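Local coordinates for iota-carrageenase (Alteromonas sp. ATCC 43554, PDB 1KTW), which hydrolyses iota-carrageenan, a sulfated galactan of red algal cell walls, at internal beta-1,4 linkages with inversion of anomeric configuration, at residues A45-S50 with Q71-V76; G55-I60 with H77-S82; D369-F374 with C449-M454. All coordinates share one frame; numbering follows the deposited sequence.

Interaction 1: residues A45-S50 with Q71-V76; sequences AINAIS and QMKSNV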
# COMPACT_ATOMS: atom_id res chain seq x y z
N ALA A 45 -12.03 -8.79 -26.20
CA ALA A 45 -12.15 -10.13 -25.63
C ALA A 45 -13.01 -10.08 -24.37
O ALA A 45 -13.92 -10.89 -24.19
CB ALA A 45 -10.75 -10.68 -25.28
N ILE A 46 -12.70 -9.13 -23.50
CA ILE A 46 -13.43 -8.97 -22.24
C ILE A 46 -14.91 -8.66 -22.48
O ILE A 46 -15.80 -9.28 -21.87
CB ILE A 46 -12.78 -7.85 -21.38
CG1 ILE A 46 -11.38 -8.30 -20.91
CG2 ILE A 46 -13.67 -7.51 -20.18
CD1 ILE A 46 -10.51 -7.14 -20.32
N ASN A 47 -15.18 -7.71 -23.37
CA ASN A 47 -16.56 -7.34 -23.69
C ASN A 47 -17.38 -8.48 -24.32
O ASN A 47 -18.55 -8.67 -23.98
CB ASN A 47 -16.59 -6.11 -24.62
CG ASN A 47 -16.03 -4.85 -23.94
OD1 ASN A 47 -15.91 -4.80 -22.71
ND2 ASN A 47 -15.70 -3.84 -24.74
N ALA A 48 -16.77 -9.22 -25.24
CA ALA A 48 -17.47 -10.32 -25.90
C ALA A 48 -17.85 -11.39 -24.88
O ALA A 48 -18.95 -11.97 -24.92
CB ALA A 48 -16.59 -10.92 -27.01
N ILE A 49 -16.94 -11.66 -23.95
CA ILE A 49 -17.20 -12.66 -22.92
C ILE A 49 -18.32 -12.21 -21.94
O ILE A 49 -19.22 -13.00 -21.63
CB ILE A 49 -15.91 -12.98 -22.11
CG1 ILE A 49 -14.88 -13.68 -23.02
CG2 ILE A 49 -16.25 -13.88 -20.89
CD1 ILE A 49 -13.50 -13.95 -22.35
N SER A 50 -18.26 -10.96 -21.48
CA SER A 50 -19.27 -10.47 -20.53
C SER A 50 -20.68 -10.41 -21.11
O SER A 50 -21.68 -10.39 -20.37
CB SER A 50 -18.87 -9.08 -20.01
OG SER A 50 -19.58 -8.76 -18.83
N GLN A 71 -10.67 -1.90 -19.06
CA GLN A 71 -11.87 -1.92 -18.19
C GLN A 71 -12.38 -3.36 -18.04
O GLN A 71 -12.89 -3.95 -19.01
CB GLN A 71 -12.99 -1.06 -18.79
CG GLN A 71 -12.58 0.38 -19.09
CD GLN A 71 -12.23 1.15 -17.84
OE1 GLN A 71 -13.08 1.36 -16.97
NE2 GLN A 71 -10.97 1.59 -17.73
N MET A 72 -12.26 -3.93 -16.84
CA MET A 72 -12.74 -5.30 -16.62
C MET A 72 -14.27 -5.33 -16.52
O MET A 72 -14.89 -4.31 -16.22
CB MET A 72 -12.09 -5.90 -15.36
CG MET A 72 -10.55 -6.02 -15.44
SD MET A 72 -9.98 -7.14 -16.78
CE MET A 72 -8.26 -6.60 -16.98
N LYS A 73 -14.87 -6.50 -16.76
CA LYS A 73 -16.33 -6.66 -16.74
C LYS A 73 -16.80 -7.92 -16.02
O LYS A 73 -16.02 -8.84 -15.82
CB LYS A 73 -16.86 -6.68 -18.18
CG LYS A 73 -16.47 -5.44 -19.02
CD LYS A 73 -17.18 -4.19 -18.53
CE LYS A 73 -16.73 -2.91 -19.29
NZ LYS A 73 -16.97 -2.99 -20.77
N SER A 74 -18.10 -7.97 -15.68
CA SER A 74 -18.69 -9.10 -14.97
C SER A 74 -18.60 -10.45 -15.67
O SER A 74 -18.74 -10.55 -16.90
CB SER A 74 -20.18 -8.83 -14.66
OG SER A 74 -20.36 -7.72 -13.80
N ASN A 75 -18.38 -11.49 -14.87
CA ASN A 75 -18.30 -12.87 -15.33
C ASN A 75 -17.15 -13.18 -16.31
O ASN A 75 -17.26 -14.07 -17.16
CB ASN A 75 -19.67 -13.28 -15.92
CG ASN A 75 -20.81 -13.18 -14.90
OD1 ASN A 75 -20.74 -13.77 -13.82
ND2 ASN A 75 -21.87 -12.45 -15.24
N VAL A 76 -16.03 -12.45 -16.17
CA VAL A 76 -14.84 -12.67 -17.00
C VAL A 76 -13.71 -13.26 -16.13
O VAL A 76 -13.38 -12.72 -15.07
CB VAL A 76 -14.38 -11.35 -17.66
CG1 VAL A 76 -13.03 -11.56 -18.39
CG2 VAL A 76 -15.46 -10.88 -18.67
O HOH W 1 -22.38 -11.84 -18.12
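I46 meets the 71-76 loop with two separate methyl groups. Its CG1 branch lies anti to the carbonyl carbon (chi1 -67°) and carries CD1 to 3.6 Å from M72 SD, while CG2 rests 3.7 Å from K73 CG, the side chains of I46 and K73 crossing at about a right angle. The CB and CG of K73 lie against S50 and I46; its chain, bent at chi2 and chi4, brings NZ back to N47 OD1 at 2.9 Å. That donor stands above the amide plane, and the same oxygen also accepts from Q43. The contact joins helix 39-50, packed against the N-terminal end of the right-handed parallel beta-helix, to the loop between strands 64-71 and 76-80. S50 OG gives a hydrogen bond in the carbonyl plane, on a lone pair, to S74 O at 2.8 Å; a small hydroxyl suits this close approach. In the type II turn from K73 to V76, N75 takes the positive-phi position, its OD1 held by N110 ND2, and a water links its ND2 to S50 O. V76 CG2 packs 3.6 Å from I46 O and 3.8 Å from I49 CG2, a compact beta-branched side chain fitting against the helix backbone.

Interaction 2: residues G55-I60 with H77-S82; sequences GGTLLI and HIRVES. With CA (calcium ion), chain E; CA (calcium ion), chain G.
Strands 56-60 and 77-80 run parallel, their axes 25° apart and 4.6 Å at closest, paired T57 to H77 through I60 to V80. Five backbone hydrogen bonds alternate across them, from H77 N to G56 O up to E81 N to I60 O, and the bond from R79 N to L58 O (3.0 Å) is nearly straight at 171°. G56 has backbone angles at which a CB would collide with the preceding carbonyl oxygen, and its own O lies at the edge of the H77 ring, 3.7 Å from CD2. L58, I60, I78 and V80 share one face: I60 CD1 reaches 3.9 Å from I78 CG2, and these branched aliphatic residues suit a dry interior. The other face, with T57, L59, H77 and R79, is more polar. With T57 OG1 beside the backbone N (chi1 -64°), CG2 falls anti to that N and comes 3.3 Å from H77 O, while OG1 bonds Q18. R79 bends at chi2, so that NH1 folds back on I78 O at 3.0 Å, from above the carbonyl plane; NH1 also bonds S112 OG, which H77 ND1 shares. Past the strand, E81 grips a calcium ion with OE1 and OE2, each at 2.4 Å, OE1 also accepting from N62 N just beyond strand 56-60; S82 O helps bind a second calcium with N118 and G119. In this early part of the parallel beta-helix, strand 20-23 lies beside 56-60, strand 111-115 beside 76-80, and helix 39-50 packs L42, A45 and I49 onto L58.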
# COMPACT_ATOMS: atom_id res chain seq x y z
N GLY A 55 -20.93 -15.88 -18.96
CA GLY A 55 -19.53 -15.50 -19.10
C GLY A 55 -18.53 -16.53 -19.62
O GLY A 55 -18.86 -17.38 -20.44
N GLY A 56 -17.29 -16.47 -19.15
CA GLY A 56 -16.29 -17.40 -19.65
C GLY A 56 -14.85 -17.12 -19.25
O GLY A 56 -14.59 -16.25 -18.43
N THR A 57 -13.93 -17.89 -19.84
CA THR A 57 -12.49 -17.79 -19.56
C THR A 57 -11.69 -17.27 -20.75
O THR A 57 -12.03 -17.54 -21.91
CB THR A 57 -11.94 -19.17 -19.15
OG1 THR A 57 -12.55 -19.57 -17.92
CG2 THR A 57 -10.41 -19.13 -18.95
N LEU A 58 -10.64 -16.49 -20.47
CA LEU A 58 -9.76 -15.96 -21.52
C LEU A 58 -8.32 -16.34 -21.20
O LEU A 58 -7.83 -16.02 -20.12
CB LEU A 58 -9.85 -14.44 -21.59
CG LEU A 58 -8.85 -13.75 -22.54
CD1 LEU A 58 -9.25 -14.04 -23.99
CD2 LEU A 58 -8.85 -12.26 -22.28
N LEU A 59 -7.63 -17.02 -22.12
CA LEU A 59 -6.22 -17.38 -21.89
C LEU A 59 -5.26 -16.39 -22.55
O LEU A 59 -5.44 -16.04 -23.73
CB LEU A 59 -5.90 -18.79 -22.45
CG LEU A 59 -4.45 -19.25 -22.22
CD1 LEU A 59 -4.26 -19.54 -20.72
CD2 LEU A 59 -4.13 -20.49 -23.05
N ILE A 60 -4.26 -15.92 -21.81
CA ILE A 60 -3.24 -15.03 -22.37
C ILE A 60 -2.01 -15.96 -22.47
O ILE A 60 -1.38 -16.28 -21.46
CB ILE A 60 -2.96 -13.82 -21.45
CG1 ILE A 60 -4.22 -12.94 -21.34
CG2 ILE A 60 -1.77 -13.00 -21.99
CD1 ILE A 60 -4.03 -11.66 -20.53
N HIS A 77 -13.12 -14.36 -16.58
CA HIS A 77 -12.05 -15.06 -15.84
C HIS A 77 -10.76 -15.25 -16.69
O HIS A 77 -10.70 -16.10 -17.58
CB HIS A 77 -12.61 -16.39 -15.33
CG HIS A 77 -13.82 -16.22 -14.44
ND1 HIS A 77 -13.71 -16.01 -13.08
CD2 HIS A 77 -15.14 -16.08 -14.73
CE1 HIS A 77 -14.91 -15.74 -12.58
NE2 HIS A 77 -15.79 -15.78 -13.56
N ILE A 78 -9.74 -14.46 -16.37
CA ILE A 78 -8.47 -14.46 -17.10
C ILE A 78 -7.37 -15.35 -16.51
O ILE A 78 -7.10 -15.30 -15.30
CB ILE A 78 -7.95 -13.00 -17.22
CG1 ILE A 78 -8.98 -12.15 -17.99
CG2 ILE A 78 -6.55 -12.96 -17.87
CD1 ILE A 78 -8.67 -10.64 -18.07
N ARG A 79 -6.74 -16.17 -17.36
CA ARG A 79 -5.64 -17.06 -16.95
C ARG A 79 -4.41 -16.70 -17.80
O ARG A 79 -4.54 -16.47 -19.01
CB ARG A 79 -6.05 -18.53 -17.14
CG ARG A 79 -7.24 -18.94 -16.24
CD ARG A 79 -6.88 -18.80 -14.75
NE ARG A 79 -7.98 -19.16 -13.85
CZ ARG A 79 -8.89 -18.32 -13.36
NH1 ARG A 79 -8.86 -17.02 -13.67
NH2 ARG A 79 -9.84 -18.78 -12.55
N VAL A 80 -3.22 -16.69 -17.18
CA VAL A 80 -1.96 -16.27 -17.83
C VAL A 80 -0.85 -17.32 -17.75
O VAL A 80 -0.51 -17.78 -16.65
CB VAL A 80 -1.44 -14.96 -17.13
CG1 VAL A 80 -0.21 -14.41 -17.85
CG2 VAL A 80 -2.57 -13.91 -17.08
N GLU A 81 -0.27 -17.69 -18.91
CA GLU A 81 0.79 -18.72 -18.93
C GLU A 81 2.07 -18.28 -18.20
O GLU A 81 2.36 -17.08 -18.09
CB GLU A 81 1.08 -19.19 -20.37
CG GLU A 81 -0.11 -19.95 -21.05
CD GLU A 81 0.27 -20.79 -22.29
OE1 GLU A 81 0.91 -20.26 -23.22
OE2 GLU A 81 -0.09 -22.00 -22.34
N SER A 82 2.82 -19.26 -17.72
CA SER A 82 4.03 -19.04 -16.91
C SER A 82 5.24 -18.26 -17.43
O SER A 82 6.07 -17.81 -16.63
CB SER A 82 4.53 -20.39 -16.38
OG SER A 82 5.50 -20.17 -15.38
CA CA E . 0.85 -22.29 -24.56
CA CA G . 7.26 -17.99 -14.56
O HOH W 2 7.84 -17.09 -12.10

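Interaction 3: residues D369-F374 with C449-M454; sequences DQLDYF and CNYYGM. With G4S (4-O-sulfo-beta-D-galactopyranose), chain D.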
# COMPACT_ATOMS: atom_id res chain seq x y z
N ASP A 369 12.05 10.75 11.90
CA ASP A 369 11.53 10.69 13.27
C ASP A 369 11.80 9.35 13.97
O ASP A 369 11.31 9.12 15.08
CB ASP A 369 10.02 10.96 13.28
CG ASP A 369 9.68 12.41 13.01
OD1 ASP A 369 10.09 12.95 11.96
OD2 ASP A 369 8.99 13.04 13.85
N GLN A 370 12.57 8.47 13.33
CA GLN A 370 12.89 7.17 13.92
C GLN A 370 14.41 7.04 14.23
O GLN A 370 14.83 6.15 14.97
CB GLN A 370 12.47 6.03 12.96
CG GLN A 370 10.96 5.95 12.60
CD GLN A 370 10.64 4.89 11.52
OE1 GLN A 370 11.50 4.54 10.70
NE2 GLN A 370 9.40 4.40 11.51
N LEU A 371 15.22 7.93 13.66
CA LEU A 371 16.67 7.87 13.83
C LEU A 371 17.20 8.05 15.26
O LEU A 371 18.29 7.57 15.58
CB LEU A 371 17.36 8.91 12.93
CG LEU A 371 17.17 8.79 11.41
CD1 LEU A 371 17.89 9.96 10.71
CD2 LEU A 371 17.72 7.46 10.92
N ASP A 372 16.45 8.73 16.12
CA ASP A 372 16.91 8.94 17.48
C ASP A 372 16.89 7.64 18.31
O ASP A 372 17.44 7.60 19.42
CB ASP A 372 16.07 10.02 18.17
CG ASP A 372 16.22 11.39 17.50
OD1 ASP A 372 17.04 11.55 16.56
OD2 ASP A 372 15.51 12.33 17.92
N TYR A 373 16.28 6.59 17.77
CA TYR A 373 16.22 5.31 18.48
C TYR A 373 17.50 4.49 18.35
O TYR A 373 17.59 3.37 18.87
CB TYR A 373 14.99 4.49 18.01
CG TYR A 373 13.67 5.12 18.43
CD1 TYR A 373 13.37 5.30 19.78
CD2 TYR A 373 12.78 5.62 17.48
CE1 TYR A 373 12.21 5.97 20.18
CE2 TYR A 373 11.61 6.30 17.87
CZ TYR A 373 11.34 6.47 19.23
OH TYR A 373 10.22 7.17 19.63
N PHE A 374 18.50 5.05 17.66
CA PHE A 374 19.79 4.36 17.53
C PHE A 374 20.67 4.66 18.75
O PHE A 374 21.74 4.08 18.91
CB PHE A 374 20.54 4.81 16.27
CG PHE A 374 20.09 4.11 14.99
CD1 PHE A 374 20.17 2.72 14.88
CD2 PHE A 374 19.62 4.85 13.91
CE1 PHE A 374 19.78 2.08 13.70
CE2 PHE A 374 19.23 4.22 12.72
CZ PHE A 374 19.31 2.82 12.62
N CYS A 449 22.38 11.15 15.26
CA CYS A 449 22.65 11.23 13.82
C CYS A 449 22.65 12.68 13.31
O CYS A 449 21.95 13.54 13.85
CB CYS A 449 21.60 10.43 13.02
SG CYS A 449 21.59 8.60 13.22
N ASN A 450 23.45 12.94 12.27
CA ASN A 450 23.56 14.26 11.64
C ASN A 450 22.53 14.24 10.49
O ASN A 450 22.84 13.80 9.38
CB ASN A 450 24.99 14.43 11.08
CG ASN A 450 25.24 15.82 10.50
OD1 ASN A 450 24.32 16.52 10.09
ND2 ASN A 450 26.52 16.20 10.43
N TYR A 451 21.33 14.73 10.76
CA TYR A 451 20.23 14.71 9.78
C TYR A 451 20.50 15.09 8.33
O TYR A 451 20.12 14.35 7.42
CB TYR A 451 19.04 15.54 10.28
CG TYR A 451 18.28 14.98 11.47
CD1 TYR A 451 18.63 13.77 12.07
CD2 TYR A 451 17.23 15.70 12.04
CE1 TYR A 451 17.96 13.30 13.21
CE2 TYR A 451 16.55 15.24 13.16
CZ TYR A 451 16.92 14.05 13.75
OH TYR A 451 16.28 13.64 14.90
N TYR A 452 21.14 16.24 8.12
CA TYR A 452 21.40 16.72 6.77
C TYR A 452 22.89 16.76 6.36
O TYR A 452 23.20 16.99 5.19
CB TYR A 452 20.75 18.10 6.60
CG TYR A 452 19.24 18.07 6.76
CD1 TYR A 452 18.43 17.52 5.76
CD2 TYR A 452 18.61 18.55 7.92
CE1 TYR A 452 17.03 17.44 5.92
CE2 TYR A 452 17.22 18.48 8.08
CZ TYR A 452 16.44 17.92 7.08
OH TYR A 452 15.08 17.83 7.24
N GLY A 453 23.79 16.50 7.31
CA GLY A 453 25.22 16.51 6.99
C GLY A 453 25.91 15.15 6.94
O GLY A 453 27.12 15.07 6.69
N MET A 454 25.15 14.08 7.18
CA MET A 454 25.71 12.73 7.17
C MET A 454 26.16 12.26 5.79
O MET A 454 25.88 12.90 4.77
CB MET A 454 24.70 11.72 7.74
CG MET A 454 23.43 11.56 6.92
SD MET A 454 22.43 10.11 7.45
CE MET A 454 21.69 10.76 8.90
C1 G4S D . 12.76 21.33 9.80
C2 G4S D . 11.76 20.77 8.81
C3 G4S D . 12.47 19.79 7.89
C4 G4S D . 13.66 20.47 7.21
C5 G4S D . 14.57 21.04 8.27
C6 G4S D . 15.74 21.81 7.69
O1 G4S D . 12.14 22.27 10.59
O2 G4S D . 10.71 20.10 9.49
O3 G4S D . 11.53 19.30 6.92
O4 G4S D . 13.20 21.52 6.34
O5 G4S D . 13.83 21.96 9.10
O6 G4S D . 16.29 22.69 8.66
S G4S D . 13.56 21.37 4.80
O7 G4S D . 12.73 22.30 4.01
O8 G4S D . 13.28 19.98 4.37
O9 G4S D . 14.99 21.66 4.59
O HOH W 3 19.36 10.27 15.80
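The Y451 ring receives D372 at its edge: OD1 lies near the ring plane, and the carboxylate is turned only 15° from the ring. R447 makes a cation-pi contact with this same ring, and L371 CD1 comes up obliquely, 4.1 Å from Y451 CD1. Y452, next in the chain, has a bound 4-O-sulfo-galactose obliquely over its ring, CE2 lying 3.7 Å from C6 of the sugar. The F374 ring is met obliquely by C449 SG, 4.3 Å from CD2. Y451 OH donates to D372 OD1 at 2.8 Å, on the syn side of the carboxylate and 24° out of its plane. With CG anti to the carbonyl carbon (chi1 -69°), the tyrosine swings its ring across to the other loop, its length suiting the distance. OD1 also accepts from a water, which in turn takes the C449 N-H at 3.2 Å, so one oxygen ties to both ends of the 449-451 stretch. These are two loops outside the strands of the parallel beta-helix, one following strand 364-366 and the other strand 438-440, and the C449-C381 disulfide joins the second covalently to the first, further along it. Losing the hydroxyl to a phenylalanine here would probably leave D372 OD1 without its tyrosine donor and the ring freer to shift. L371 supplies the apolar side of the contact, with CB 4.3 Å from C449 SG and CD1 near M454 CE. In the second loop N450 OD1 accepts from G453 N, an Asx motif in which a CB on G453 would run into N450 ND2.

Interactions 1 and 2 are neighbours, their centres 11 Å apart, and they interlock along the chain: helix 39-50 leads into strand 56-60, and the 71-76 loop into strand 76-80. They touch directly where I49 packs on G55, G56 and L58, and N75 O probably bonds G56 N. Interaction 2 is the buried one, dominated by regular backbone bonding and aliphatic side chains, with calcium only at its far end; interaction 1 is partly buried and mixes methyl packing with polar bonds from side chains. The centre of interaction 3 lies about 52 Å from that of interaction 1, on the opposite side of the chain's centre, joining irregular loops beside bound sugar through tyrosine, carboxylate, water and a disulfide cysteine.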